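Long-range contact in 16 kDa beta-galactoside-binding lectin (Gallus gallus, PDB 1QMJ), which binds beta-galactosides such as lactose as a homodimeric galectin and may take part in regulating differentiation: residues V16-K21 and L118-D123. Numbering follows the deposited sequence.
Sequences VKVKGK and LAVEGD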
loop_
_atom_site.group_PDB
_atom_site.type_symbol
_atom_site.label_atom_id
_atom_site.label_comp_id
_atom_site.label_asym_id
_atom_site.label_seq_id
_atom_site.Cartn_x
_atom_site.Cartn_y
_atom_site.Cartn_z
ATOM N N VAL A 16 -6.131 -9.173 -4.293
ATOM C CA VAL A 16 -5.008 -8.294 -3.931
ATOM C C VAL A 16 -3.842 -8.620 -4.850
ATOM O O VAL A 16 -3.318 -9.739 -4.845
ATOM C CB VAL A 16 -4.583 -8.523 -2.477
ATOM C CG1 VAL A 16 -3.314 -7.752 -2.102
ATOM C CG2 VAL A 16 -5.642 -8.093 -1.463
ATOM N N LYS A 17 -3.457 -7.644 -5.629
ATOM C CA LYS A 17 -2.363 -7.815 -6.585
ATOM C C LYS A 17 -1.141 -6.999 -6.197
ATOM O O LYS A 17 -1.222 -5.779 -6.000
ATOM C CB LYS A 17 -2.790 -7.356 -7.973
ATOM C CG LYS A 17 -3.963 -8.146 -8.544
ATOM C CD LYS A 17 -4.285 -7.741 -9.981
ATOM C CE LYS A 17 -5.212 -8.721 -10.693
ATOM N NZ LYS A 17 -5.097 -8.650 -12.156
ATOM N N VAL A 18 -0.042 -7.708 -6.103
ATOM C CA VAL A 18 1.250 -7.115 -5.782
ATOM C C VAL A 18 2.167 -7.263 -6.986
ATOM O O VAL A 18 2.515 -8.380 -7.390
ATOM C CB VAL A 18 1.897 -7.814 -4.583
ATOM C CG1 VAL A 18 3.292 -7.264 -4.262
ATOM C CG2 VAL A 18 1.089 -7.673 -3.293
ATOM N N LYS A 19 2.530 -6.130 -7.534
ATOM C CA LYS A 19 3.425 -6.065 -8.691
ATOM C C LYS A 19 4.779 -5.554 -8.230
ATOM O O LYS A 19 4.869 -4.653 -7.389
ATOM C CB LYS A 19 2.869 -5.113 -9.752
ATOM C CG LYS A 19 1.406 -5.377 -10.101
ATOM C CD LYS A 19 0.883 -4.443 -11.196
ATOM C CE LYS A 19 1.424 -4.788 -12.588
ATOM N NZ LYS A 19 2.844 -4.445 -12.757
ATOM N N GLY A 20 5.817 -6.136 -8.781
ATOM C CA GLY A 20 7.183 -5.747 -8.429
ATOM C C GLY A 20 8.196 -6.482 -9.290
ATOM O O GLY A 20 7.843 -7.135 -10.282
ATOM N N LYS A 21 9.429 -6.343 -8.872
ATOM C CA LYS A 21 10.560 -6.955 -9.550
ATOM C C LYS A 21 11.466 -7.655 -8.547
ATOM O O LYS A 21 11.840 -7.083 -7.513
ATOM C CB LYS A 21 11.377 -5.877 -10.274
ATOM C CG LYS A 21 12.608 -6.435 -10.992
ATOM C CD LYS A 21 13.859 -5.576 -10.794
ATOM C CE LYS A 21 15.111 -6.191 -11.423
ATOM N NZ LYS A 21 14.997 -6.366 -12.877
ATOM N N LEU A 118 -0.861 -6.699 5.320
ATOM C CA LEU A 118 -0.114 -7.162 4.153
ATOM C C LEU A 118 1.289 -6.604 4.304
ATOM O O LEU A 118 1.454 -5.442 4.649
ATOM C CB LEU A 118 -0.747 -6.629 2.854
ATOM C CG LEU A 118 -0.053 -6.855 1.494
ATOM C CD1 LEU A 118 0.035 -8.328 1.156
ATOM C CD2 LEU A 118 -0.814 -6.144 0.395
ATOM N N ALA A 119 2.300 -7.435 4.102
ATOM C CA ALA A 119 3.678 -6.977 4.192
ATOM C C ALA A 119 4.526 -7.696 3.159
ATOM O O ALA A 119 4.346 -8.889 2.918
ATOM C CB ALA A 119 4.228 -7.216 5.579
ATOM N N VAL A 120 5.407 -6.956 2.500
ATOM C CA VAL A 120 6.300 -7.529 1.497
ATOM C C VAL A 120 7.706 -7.357 2.041
ATOM O O VAL A 120 8.076 -6.258 2.444
ATOM C CB VAL A 120 6.190 -6.800 0.133
ATOM C CG1 VAL A 120 7.173 -7.403 -0.858
ATOM C CG2 VAL A 120 4.763 -6.894 -0.413
ATOM N N GLU A 121 8.469 -8.444 2.095
ATOM C CA GLU A 121 9.838 -8.390 2.602
ATOM C C GLU A 121 10.818 -9.164 1.722
ATOM O O GLU A 121 10.423 -9.902 0.813
ATOM C CB GLU A 121 9.901 -8.888 4.055
ATOM C CG GLU A 121 9.421 -10.315 4.258
ATOM C CD GLU A 121 9.425 -10.740 5.722
ATOM O OE1 GLU A 121 8.821 -10.028 6.557
ATOM O OE2 GLU A 121 10.024 -11.795 6.034
ATOM N N GLY A 122 12.104 -8.973 1.991
ATOM C CA GLY A 122 13.125 -9.650 1.221
ATOM C C GLY A 122 13.564 -8.892 -0.017
ATOM O O GLY A 122 13.395 -7.671 -0.131
ATOM N N ASP A 123 14.121 -9.636 -0.961
ATOM C CA ASP A 123 14.635 -9.071 -2.195
ATOM C C ASP A 123 13.590 -8.926 -3.285
ATOM O O ASP A 123 13.677 -9.563 -4.342
ATOM C CB ASP A 123 15.814 -9.908 -2.680
ATOM C CG ASP A 123 16.880 -10.066 -1.615
ATOM O OD1 ASP A 123 17.349 -9.036 -1.087
ATOM O OD2 ASP A 123 17.226 -11.216 -1.283
#
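Leu118 reaches across from its strand to touch Val16 and Val18. Its CB still stands well back from segment 16-21. CG lies anti to the backbone N (chi1 173°). From CG the chain forks. CG and CD1 both stay beyond contact distance of segment 16-21. CD2 lies anti to CA and continues the extended line of the side chain. It makes the closest apolar contact of the set, with Val16 CG1 at 3.9 Å. The same methyl also meets Val18 CG2, more loosely, at 4.4 Å. One methyl thus sits against two valines of the facing strand. Leu118 and Val16 point in opposing directions and pass side by side, not head on.

This is face-to-face packing in the galectin beta-sandwich. Strand 16-22 belongs to the five-stranded sheet, strand 117-122 to the opposing one. The two segments run in roughly the same direction, 23° apart, with axes 10.4 Å apart. Methyl groups bridge that gap, and the contact is buried.

Two residues further on, Val18 and Val120 meet through one methyl each. Val18 CG1, anti to its backbone N (chi1 177°), lies 4.1 Å from Val120 CG2. The core continues around them: Val120 also packs on Val126, Val18 on Phe124 and Leu118 on Ile129, all from strand 124-131.

Toward the C-terminal ends of the segments the contact thins. Lys21 O and Asp123 O stand 4.4 Å apart, and the two side chains do not meet. Lys21 NZ donates a hydrogen bond to Gly81 O. Asp123 lies where the chain passes from strand 117-122 to strand 124-131 in the other sheet, and its OD2 accepts a hydrogen bond from Lys27 N.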